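Local coordinates for protein terminase, large subunit (Bacillus phage spp1, PDB 2WBN) that drives viral DNA into empty capsids as the ATP-powered packaging motor and, through the metal-dependent nuclease domain described here, cuts the genome to begin and end packaging, at residues I40-V45 with P157-N162; A46-I51 with R77-D82; V67-D72 with R165-I170. One frame throughout, in Å; residues are numbered along the deposited sequence.

Contact 1 (I40-V45 with P157-N162); sequences ITDAEV and PLRTPN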
loop_
_atom_site.group_PDB
_atom_site.type_symbol
_atom_site.label_atom_id
_atom_site.label_comp_id
_atom_site.label_asym_id
_atom_site.label_seq_id
_atom_site.Cartn_x
_atom_site.Cartn_y
_atom_site.Cartn_z
ATOM N N ILE A 40 -10.039 -2.371 -13.947
ATOM C CA ILE A 40 -10.180 -3.649 -13.233
ATOM C C ILE A 40 -11.670 -3.979 -13.107
ATOM O O ILE A 40 -12.417 -3.204 -12.517
ATOM C CB ILE A 40 -9.525 -3.608 -11.830
ATOM C CG1 ILE A 40 -8.008 -3.397 -11.960
ATOM C CG2 ILE A 40 -9.814 -4.898 -11.070
ATOM C CD1 ILE A 40 -7.318 -2.900 -10.706
ATOM N N THR A 41 -12.099 -5.110 -13.680
ATOM C CA THR A 41 -13.517 -5.510 -13.645
ATOM C C THR A 41 -13.870 -6.275 -12.367
ATOM O O THR A 41 -13.007 -6.818 -11.659
ATOM C CB THR A 41 -13.925 -6.400 -14.856
ATOM O OG1 THR A 41 -13.164 -7.609 -14.834
ATOM C CG2 THR A 41 -13.723 -5.677 -16.203
ATOM N N ASP A 42 -15.160 -6.308 -12.074
ATOM C CA ASP A 42 -15.676 -7.101 -10.962
ATOM C C ASP A 42 -15.276 -8.580 -11.090
ATOM O O ASP A 42 -14.909 -9.224 -10.102
ATOM C CB ASP A 42 -17.198 -6.976 -10.920
ATOM C CG ASP A 42 -17.673 -5.734 -10.179
ATOM O OD1 ASP A 42 -16.846 -4.883 -9.760
ATOM O OD2 ASP A 42 -18.908 -5.611 -10.024
ATOM N N ALA A 43 -15.315 -9.088 -12.317
ATOM C CA ALA A 43 -14.969 -10.476 -12.611
ATOM C C ALA A 43 -13.514 -10.755 -12.287
ATOM O O ALA A 43 -13.189 -11.810 -11.747
ATOM C CB ALA A 43 -15.259 -10.793 -14.070
ATOM N N GLU A 44 -12.643 -9.802 -12.605
ATOM C CA GLU A 44 -11.227 -9.917 -12.294
ATOM C C GLU A 44 -10.972 -9.961 -10.793
ATOM O O GLU A 44 -10.199 -10.788 -10.322
ATOM C CB GLU A 44 -10.449 -8.740 -12.871
ATOM C CG GLU A 44 -10.311 -8.731 -14.370
ATOM C CD GLU A 44 -9.498 -7.542 -14.804
ATOM O OE1 GLU A 44 -8.251 -7.629 -14.745
ATOM O OE2 GLU A 44 -10.105 -6.505 -15.139
ATOM N N VAL A 45 -11.602 -9.051 -10.056
ATOM C CA VAL A 45 -11.474 -9.009 -8.603
ATOM C C VAL A 45 -11.948 -10.338 -8.038
ATOM O O VAL A 45 -11.387 -10.840 -7.083
ATOM C CB VAL A 45 -12.281 -7.840 -7.979
ATOM C CG1 VAL A 45 -12.331 -7.961 -6.455
ATOM C CG2 VAL A 45 -11.683 -6.486 -8.401
ATOM N N PRO A 157 -9.098 4.064 -10.663
ATOM C CA PRO A 157 -9.517 5.117 -9.755
ATOM C C PRO A 157 -10.945 4.973 -9.238
ATOM O O PRO A 157 -11.303 5.599 -8.268
ATOM C CB PRO A 157 -9.371 6.390 -10.588
ATOM C CG PRO A 157 -8.488 6.050 -11.664
ATOM C CD PRO A 157 -8.771 4.614 -11.990
ATOM N N LEU A 158 -11.784 4.190 -9.908
ATOM C CA LEU A 158 -13.128 3.939 -9.396
ATOM C C LEU A 158 -13.121 3.107 -8.113
ATOM O O LEU A 158 -14.032 3.229 -7.290
ATOM C CB LEU A 158 -13.982 3.250 -10.476
ATOM C CG LEU A 158 -14.221 4.059 -11.743
ATOM C CD1 LEU A 158 -15.148 3.302 -12.744
ATOM C CD2 LEU A 158 -14.835 5.399 -11.395
ATOM N N ARG A 159 -12.092 2.273 -7.944
ATOM C CA ARG A 159 -11.953 1.404 -6.782
ATOM C C ARG A 159 -11.043 2.000 -5.747
ATOM O O ARG A 159 -11.344 1.925 -4.548
ATOM C CB ARG A 159 -11.353 0.058 -7.190
ATOM C CG ARG A 159 -12.164 -0.669 -8.199
ATOM C CD ARG A 159 -11.534 -1.985 -8.651
ATOM N NE ARG A 159 -12.386 -2.573 -9.669
ATOM C CZ ARG A 159 -13.460 -3.322 -9.422
ATOM N NH1 ARG A 159 -13.813 -3.632 -8.176
ATOM N NH2 ARG A 159 -14.182 -3.768 -10.436
ATOM N N THR A 160 -9.906 2.547 -6.191
ATOM C CA THR A 160 -8.877 3.014 -5.239
ATOM C C THR A 160 -8.398 4.409 -5.599
ATOM O O THR A 160 -7.295 4.566 -6.139
ATOM C CB THR A 160 -7.676 2.048 -5.144
ATOM O OG1 THR A 160 -7.048 1.886 -6.425
ATOM C CG2 THR A 160 -8.122 0.663 -4.609
ATOM N N PRO A 161 -9.236 5.426 -5.339
ATOM C CA PRO A 161 -8.907 6.799 -5.804
ATOM C C PRO A 161 -7.685 7.409 -5.135
ATOM O O PRO A 161 -6.975 8.195 -5.768
ATOM C CB PRO A 161 -10.158 7.608 -5.472
ATOM C CG PRO A 161 -10.885 6.818 -4.446
ATOM C CD PRO A 161 -10.574 5.372 -4.734
ATOM N N ASN A 162 -7.444 7.050 -3.872
ATOM C CA ASN A 162 -6.285 7.568 -3.163
ATOM C C ASN A 162 -4.969 6.996 -3.688
ATOM O O ASN A 162 -4.019 7.746 -3.952
ATOM C CB ASN A 162 -6.403 7.303 -1.642
ATOM C CG ASN A 162 -7.483 8.136 -0.988
ATOM O OD1 ASN A 162 -7.331 9.348 -0.868
ATOM N ND2 ASN A 162 -8.581 7.499 -0.565
#
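Arg159 reaches across to the turn that starts helix 42-47 and grips it through its guanidinium group. Two of its nitrogens close on a single backbone oxygen, Ile40 O. NH2 of Arg159 donates to Ile40 O at 2.8 Å, and NE of Arg159 donates to the same Ile40 O at 2.9 Å. Both bonds are bent, near 142°, because one atom has to serve two N-H groups side-on. Both donors stand above the same face of the Ile40 carbonyl plane.

NH2 has a second acceptor, Asp42. The distance from Arg159 NH2 to Asp42 OD1 is 3.0 Å, and this salt bridge is straighter, at 161°. It uses the anti side of the carboxylate, whose plane is turned 66° from the guanidinium. Ile40 O and Asp42 OD1 both lie at the edge of the guanidinium, close to its plane, so together they fix the rotation of the group. Val45 covers part of one face, with its CG2 3.6 Å from Arg159 NH1. CB and CG2 of Ile40 both pack against Arg159 NE where the two side chains cross at a slant, with Ile40 CB 3.7 Å from Arg159 NE.

The arginine chain is extended from CG to NE, which carries the charged end across the gap. Within 40-45, Thr41 and Glu44 hold the turn. Glu44 N donates to Thr41 OG1 at 3.2 Å, and Thr41 N donates to Glu44 OE2 at 2.8 Å. Outside the two segments, Asp156 accepts from Ile40 N and forms a long, weak ion pair with Arg159 NE.

The Thr41-Glu44 pair is a capping box at the N-terminus of helix 42-47. Arg159 ties this capped helix start to the loop that leads from strand 152-155 into helix 161-169 of the RNase H-like nuclease domain.

Contact 2 (A46-I51 with R77-D82); sequences ARFDNI and RIYAID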
loop_
_atom_site.group_PDB
_atom_site.type_symbol
_atom_site.label_atom_id
_atom_site.label_comp_id
_atom_site.label_asym_id
_atom_site.label_seq_id
_atom_site.Cartn_x
_atom_site.Cartn_y
_atom_site.Cartn_z
ATOM N N ALA A 46 -12.967 -10.922 -8.654
ATOM C CA ALA A 46 -13.450 -12.229 -8.232
ATOM C C ALA A 46 -12.375 -13.335 -8.338
ATOM O O ALA A 46 -12.337 -14.210 -7.487
ATOM C CB ALA A 46 -14.681 -12.600 -9.014
ATOM N N ARG A 47 -11.499 -13.276 -9.350
ATOM C CA ARG A 47 -10.463 -14.311 -9.576
ATOM C C ARG A 47 -9.152 -14.090 -8.835
ATOM O O ARG A 47 -8.441 -15.054 -8.558
ATOM C CB ARG A 47 -10.090 -14.425 -11.058
ATOM C CG ARG A 47 -11.230 -14.676 -12.003
ATOM C CD ARG A 47 -10.722 -15.008 -13.409
ATOM N NE ARG A 47 -11.344 -14.127 -14.404
ATOM C CZ ARG A 47 -10.762 -13.079 -14.987
ATOM N NH1 ARG A 47 -9.495 -12.767 -14.735
ATOM N NH2 ARG A 47 -11.453 -12.346 -15.859
ATOM N N PHE A 48 -8.791 -12.837 -8.572
ATOM C CA PHE A 48 -7.502 -12.548 -7.949
ATOM C C PHE A 48 -7.339 -13.374 -6.688
ATOM O O PHE A 48 -8.217 -13.371 -5.816
ATOM C CB PHE A 48 -7.363 -11.068 -7.574
ATOM C CG PHE A 48 -7.295 -10.121 -8.753
ATOM C CD1 PHE A 48 -6.749 -10.506 -9.968
ATOM C CD2 PHE A 48 -7.747 -8.812 -8.617
ATOM C CE1 PHE A 48 -6.686 -9.612 -11.044
ATOM C CE2 PHE A 48 -7.688 -7.918 -9.692
ATOM C CZ PHE A 48 -7.151 -8.326 -10.902
ATOM N N ASP A 49 -6.216 -14.073 -6.582
ATOM C CA ASP A 49 -5.997 -14.964 -5.443
ATOM C C ASP A 49 -4.538 -15.001 -4.967
ATOM O O ASP A 49 -4.088 -15.990 -4.402
ATOM C CB ASP A 49 -6.513 -16.370 -5.786
ATOM C CG ASP A 49 -7.356 -16.975 -4.663
ATOM O OD1 ASP A 49 -7.421 -16.378 -3.554
ATOM O OD2 ASP A 49 -7.960 -18.040 -4.895
ATOM N N ASN A 50 -3.813 -13.911 -5.190
ATOM C CA ASN A 50 -2.472 -13.754 -4.659
ATOM C C ASN A 50 -2.445 -12.376 -3.997
ATOM O O ASN A 50 -1.792 -11.438 -4.457
ATOM C CB ASN A 50 -1.426 -13.896 -5.764
ATOM C CG ASN A 50 -0.025 -14.097 -5.224
ATOM O OD1 ASN A 50 0.159 -14.520 -4.088
ATOM N ND2 ASN A 50 0.974 -13.805 -6.045
ATOM N N ILE A 51 -3.203 -12.283 -2.909
ATOM C CA ILE A 51 -3.466 -11.022 -2.235
ATOM C C ILE A 51 -2.308 -10.591 -1.365
ATOM O O ILE A 51 -1.672 -11.403 -0.690
ATOM C CB ILE A 51 -4.750 -11.110 -1.381
ATOM C CG1 ILE A 51 -5.978 -11.252 -2.292
ATOM C CG2 ILE A 51 -4.893 -9.888 -0.469
ATOM C CD1 ILE A 51 -6.434 -12.655 -2.469
ATOM N N ARG A 77 3.298 -7.855 -12.356
ATOM C CA ARG A 77 2.277 -6.825 -12.221
ATOM C C ARG A 77 1.599 -6.880 -10.886
ATOM O O ARG A 77 1.437 -7.954 -10.295
ATOM C CB ARG A 77 1.168 -6.995 -13.243
ATOM C CG ARG A 77 1.577 -6.836 -14.648
ATOM C CD ARG A 77 0.318 -6.893 -15.492
ATOM N NE ARG A 77 0.623 -7.035 -16.893
ATOM C CZ ARG A 77 -0.263 -7.390 -17.819
ATOM N NH1 ARG A 77 -1.536 -7.651 -17.501
ATOM N NH2 ARG A 77 0.135 -7.496 -19.067
ATOM N N ILE A 78 1.151 -5.718 -10.442
ATOM C CA ILE A 78 0.302 -5.639 -9.268
ATOM C C ILE A 78 -0.970 -4.889 -9.635
ATOM O O ILE A 78 -0.950 -4.020 -10.502
ATOM C CB ILE A 78 1.020 -5.008 -8.063
ATOM C CG1 ILE A 78 1.401 -3.542 -8.295
ATOM C CG2 ILE A 78 2.248 -5.853 -7.666
ATOM C CD1 ILE A 78 1.955 -2.862 -7.009
ATOM N N TYR A 79 -2.071 -5.260 -8.994
ATOM C CA TYR A 79 -3.383 -4.709 -9.276
ATOM C C TYR A 79 -3.997 -4.232 -7.969
ATOM O O TYR A 79 -4.130 -5.035 -7.058
ATOM C CB TYR A 79 -4.303 -5.801 -9.816
ATOM C CG TYR A 79 -3.938 -6.411 -11.137
ATOM C CD1 TYR A 79 -3.036 -7.466 -11.212
ATOM C CD2 TYR A 79 -4.538 -5.965 -12.313
ATOM C CE1 TYR A 79 -2.735 -8.045 -12.420
ATOM C CE2 TYR A 79 -4.240 -6.543 -13.525
ATOM C CZ TYR A 79 -3.336 -7.573 -13.569
ATOM O OH TYR A 79 -3.047 -8.140 -14.758
ATOM N N ALA A 80 -4.370 -2.949 -7.887
ATOM C CA ALA A 80 -5.007 -2.389 -6.690
ATOM C C ALA A 80 -6.459 -2.822 -6.608
ATOM O O ALA A 80 -7.232 -2.627 -7.552
ATOM C CB ALA A 80 -4.880 -0.855 -6.665
ATOM N N ILE A 81 -6.827 -3.426 -5.477
ATOM C CA ILE A 81 -8.171 -3.974 -5.290
ATOM C C ILE A 81 -9.017 -3.042 -4.435
ATOM O O ILE A 81 -10.152 -2.714 -4.786
ATOM C CB ILE A 81 -8.128 -5.379 -4.626
ATOM C CG1 ILE A 81 -7.358 -6.364 -5.514
ATOM C CG2 ILE A 81 -9.546 -5.876 -4.346
ATOM C CD1 ILE A 81 -7.217 -7.794 -4.932
ATOM N N ASP A 82 -8.460 -2.617 -3.303
ATOM C CA ASP A 82 -9.197 -1.779 -2.397
ATOM C C ASP A 82 -8.247 -0.991 -1.490
ATOM O O ASP A 82 -7.039 -1.214 -1.488
ATOM C CB ASP A 82 -10.156 -2.647 -1.587
ATOM C CG ASP A 82 -11.437 -1.928 -1.194
ATOM O OD1 ASP A 82 -11.534 -0.693 -1.358
ATOM O OD2 ASP A 82 -12.361 -2.615 -0.706
#
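Phe48 packs its ring onto two side chains of strand 77-86, Tyr79 and Ile81. It is the first residue to leave helical geometry after helix 42-47, and its CB points toward the strand. CG of Phe48 lies opposite its carbonyl carbon (chi1 -67°), and this directs the far end of the ring to Tyr79. CZ of Phe48 sits over one face of the tyrosine ring, 3.7 Å from Tyr79 CG and displaced toward the rim. CE2 of Phe48 also reaches Tyr79 CB, at 4.0 Å. The ring planes are 34° apart and the centroids 4.9 Å, so the pair is oblique.

Ile81 meets the Phe48 ring nearer its base. CD1 of Ile81 is 3.9 Å from Phe48 CD2, and CG1 follows close behind. The Ile81 chain is extended to CD1 (chi2 178°), and it runs antiparallel to the Phe48 side chain. Tyr79 and Ile81 point the same way from the strand, and Ala80 between them points away. Ile81 and Asp82 both face Arg68 in a classic beta bulge. His70 of strand 64-72 also stacks with Phe48.

No hydrogen bond or ion pair crosses between the segments. Polar links of Asn50 go instead to Tyr71 and His70 of strand 64-72. The chemistry here is aromatic and aliphatic contact alone, in which the Phe48 ring shields apolar atoms of Tyr79 and Ile81.

Contact 3 (V67-D72 with R165-I170); sequences VRWHYD and REFENI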
loop_
_atom_site.group_PDB
_atom_site.type_symbol
_atom_site.label_atom_id
_atom_site.label_comp_id
_atom_site.label_asym_id
_atom_site.label_seq_id
_atom_site.Cartn_x
_atom_site.Cartn_y
_atom_site.Cartn_z
ATOM N N VAL A 67 -4.174 -0.822 2.319
ATOM C CA VAL A 67 -4.217 -1.186 0.887
ATOM C C VAL A 67 -4.331 -2.704 0.730
ATOM O O VAL A 67 -3.777 -3.460 1.536
ATOM C CB VAL A 67 -2.993 -0.630 0.107
ATOM C CG1 VAL A 67 -2.905 0.899 0.266
ATOM C CG2 VAL A 67 -1.649 -1.332 0.536
ATOM N N ARG A 68 -5.065 -3.126 -0.307
ATOM C CA ARG A 68 -5.166 -4.514 -0.724
ATOM C C ARG A 68 -4.884 -4.597 -2.230
ATOM O O ARG A 68 -5.521 -3.894 -3.014
ATOM C CB ARG A 68 -6.554 -5.053 -0.415
ATOM C CG ARG A 68 -6.848 -6.485 -0.887
ATOM C CD ARG A 68 -8.345 -6.789 -0.690
ATOM N NE ARG A 68 -8.750 -8.149 -1.093
ATOM C CZ ARG A 68 -8.715 -9.240 -0.322
ATOM N NH1 ARG A 68 -8.266 -9.187 0.921
ATOM N NH2 ARG A 68 -9.120 -10.417 -0.812
ATOM N N TRP A 69 -3.923 -5.446 -2.590
ATOM C CA TRP A 69 -3.467 -5.646 -3.970
ATOM C C TRP A 69 -3.475 -7.125 -4.340
ATOM O O TRP A 69 -3.412 -7.993 -3.466
ATOM C CB TRP A 69 -2.020 -5.208 -4.084
ATOM C CG TRP A 69 -1.738 -3.795 -3.854
ATOM C CD1 TRP A 69 -1.537 -3.173 -2.644
ATOM C CD2 TRP A 69 -1.528 -2.806 -4.855
ATOM N NE1 TRP A 69 -1.265 -1.840 -2.845
ATOM C CE2 TRP A 69 -1.240 -1.594 -4.195
ATOM C CE3 TRP A 69 -1.596 -2.812 -6.248
ATOM C CZ2 TRP A 69 -1.013 -0.408 -4.889
ATOM C CZ3 TRP A 69 -1.370 -1.639 -6.932
ATOM C CH2 TRP A 69 -1.083 -0.458 -6.268
ATOM N N HIS A 70 -3.490 -7.398 -5.640
ATOM C CA HIS A 70 -3.210 -8.720 -6.181
ATOM C C HIS A 70 -1.879 -8.683 -6.920
ATOM O O HIS A 70 -1.572 -7.718 -7.634
ATOM C CB HIS A 70 -4.294 -9.167 -7.155
ATOM C CG HIS A 70 -3.923 -10.400 -7.931
ATOM N ND1 HIS A 70 -3.787 -11.637 -7.342
ATOM C CD2 HIS A 70 -3.638 -10.578 -9.243
ATOM C CE1 HIS A 70 -3.439 -12.525 -8.256
ATOM N NE2 HIS A 70 -3.348 -11.910 -9.421
ATOM N N TYR A 71 -1.133 -9.776 -6.791
ATOM C CA TYR A 71 0.210 -9.889 -7.333
ATOM C C TYR A 71 0.289 -10.987 -8.382
ATOM O O TYR A 71 0.154 -12.166 -8.059
ATOM C CB TYR A 71 1.170 -10.217 -6.191
ATOM C CG TYR A 71 2.628 -10.274 -6.577
ATOM C CD1 TYR A 71 3.140 -9.496 -7.617
ATOM C CD2 TYR A 71 3.507 -11.094 -5.884
ATOM C CE1 TYR A 71 4.475 -9.538 -7.944
ATOM C CE2 TYR A 71 4.835 -11.135 -6.202
ATOM C CZ TYR A 71 5.321 -10.357 -7.229
ATOM O OH TYR A 71 6.658 -10.414 -7.554
ATOM N N ASP A 72 0.487 -10.599 -9.642
ATOM C CA ASP A 72 0.771 -11.551 -10.714
ATOM C C ASP A 72 2.293 -11.611 -10.851
ATOM O O ASP A 72 2.910 -10.773 -11.514
ATOM C CB ASP A 72 0.107 -11.102 -12.027
ATOM C CG ASP A 72 0.205 -12.142 -13.138
ATOM O OD1 ASP A 72 1.164 -12.937 -13.173
ATOM O OD2 ASP A 72 -0.689 -12.153 -14.001
ATOM N N ARG A 165 -4.311 8.675 -7.050
ATOM C CA ARG A 165 -3.824 10.031 -6.917
ATOM C C ARG A 165 -2.371 10.063 -6.435
ATOM O O ARG A 165 -1.537 10.753 -7.009
ATOM C CB ARG A 165 -4.700 10.836 -5.953
ATOM C CG ARG A 165 -4.287 12.322 -5.870
ATOM C CD ARG A 165 -5.123 13.136 -4.884
ATOM N NE ARG A 165 -5.360 12.395 -3.656
ATOM C CZ ARG A 165 -4.496 12.263 -2.665
ATOM N NH1 ARG A 165 -4.842 11.526 -1.619
ATOM N NH2 ARG A 165 -3.286 12.844 -2.708
ATOM N N GLU A 166 -2.059 9.279 -5.419
ATOM C CA GLU A 166 -0.731 9.369 -4.832
ATOM C C GLU A 166 0.317 8.849 -5.799
ATOM O O GLU A 166 1.362 9.483 -5.974
ATOM C CB GLU A 166 -0.679 8.651 -3.499
ATOM C CG GLU A 166 -1.480 9.344 -2.430
ATOM C CD GLU A 166 -1.154 8.819 -1.051
ATOM O OE1 GLU A 166 -0.663 7.668 -0.960
ATOM O OE2 GLU A 166 -1.357 9.570 -0.078
ATOM N N PHE A 167 0.041 7.711 -6.437
ATOM C CA PHE A 167 1.012 7.130 -7.356
ATOM C C PHE A 167 1.200 7.986 -8.603
ATOM O O PHE A 167 2.336 8.154 -9.066
ATOM C CB PHE A 167 0.635 5.686 -7.720
ATOM C CG PHE A 167 1.079 4.645 -6.702
ATOM C CD1 PHE A 167 0.337 4.393 -5.565
ATOM C CD2 PHE A 167 2.220 3.885 -6.927
ATOM C CE1 PHE A 167 0.722 3.416 -4.661
ATOM C CE2 PHE A 167 2.639 2.921 -6.014
ATOM C CZ PHE A 167 1.871 2.669 -4.889
ATOM N N GLU A 168 0.111 8.536 -9.147
ATOM C CA GLU A 168 0.226 9.444 -10.279
ATOM C C GLU A 168 1.044 10.714 -9.984
ATOM O O GLU A 168 1.816 11.174 -10.832
ATOM C CB GLU A 168 -1.138 9.840 -10.845
ATOM C CG GLU A 168 -0.966 10.723 -12.080
ATOM C CD GLU A 168 -2.199 10.907 -12.938
ATOM O OE1 GLU A 168 -3.138 10.083 -12.888
ATOM O OE2 GLU A 168 -2.200 11.918 -13.671
ATOM N N ASN A 169 0.896 11.262 -8.779
ATOM C CA ASN A 169 1.474 12.563 -8.497
ATOM C C ASN A 169 2.830 12.546 -7.772
ATOM O O ASN A 169 3.502 13.576 -7.736
ATOM C CB ASN A 169 0.425 13.427 -7.776
ATOM C CG ASN A 169 -0.792 13.709 -8.682
ATOM O OD1 ASN A 169 -0.705 14.495 -9.604
ATOM N ND2 ASN A 169 -1.879 13.009 -8.460
ATOM N N ILE A 170 3.241 11.401 -7.207
ATOM C CA ILE A 170 4.544 11.332 -6.480
ATOM C C ILE A 170 5.749 11.604 -7.403
ATOM O O ILE A 170 5.778 11.190 -8.560
ATOM C CB ILE A 170 4.716 9.989 -5.711
ATOM C CG1 ILE A 170 5.781 10.109 -4.607
ATOM C CG2 ILE A 170 5.027 8.844 -6.662
ATOM C CD1 ILE A 170 5.310 10.801 -3.302
#
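Strand 64-72 runs extended through residues 67-72, while residues 165-169 form the last turn of helix 161-169 and Ile170 leaves the helical conformation. The contact joins a central strand of the RNase H-like sheet to a helix packed on that sheet. It is small and buried, and rests on two aromatic side chains.

Trp69 and Phe167 point toward each other. The six-membered ring of Trp69 turns its edge toward the face of Phe167 in an offset edge-to-face pair. The centroids are 6.0 Å apart and the planes meet at 69°. The closest atoms are Trp69 CZ2 and Phe167 CE1, at 4.2 Å. CE1 of Phe167 lies near the indole plane, at its benzo edge. The first torsion of Trp69 sets CG opposite the carbonyl carbon. Its chi2 of 84° turns the indole roughly at right angles to the plane through CA, CB and CG. That leads the benzo ring out to the helix.

Phe199 meets Trp69 edge-to-face, and Trp69 NE1 makes a weak hydrogen bond to Thr195 OG1 of helix 190-198. Phe167 also touches Ile192 of that helix, which carries the metal ligands His190 and Asp193. The side chain of Phe167 is about 9 Å from that of each ligand, too far to be a ligand itself.

The helix end has its own polar link. Arg165 O accepts a bond from the backbone N of Asn169 at 3.1 Å and another from its side-chain amide. Asn169 ND2 donates to Arg165 O at 2.7 Å with an angle of 149°, from a position tilted a little from the carbonyl plane.

In the fold
Contacts 1 and 2 share helix 42-47, and their centres are 10 Å apart. They touch directly, with Ile40 CD1 3.2 Å from Ala80 O. Contact 2 is nested along the chain within the loop closed by contact 1. Contacts 1 and 3 share helix 161-169, one near its start and the other at its end, with centres 11 Å apart. Contacts 2 and 3 meet through neighbouring strands 77-86 and 64-72: Ile81 N lies 2.8 Å from Arg68 O, a probable hydrogen bond. Contact 3 is nearest the manganese ligands, its Phe167 side chain about 9 Å from those of His190 and Asp193; contacts 1 and 2 lie away from the metal site.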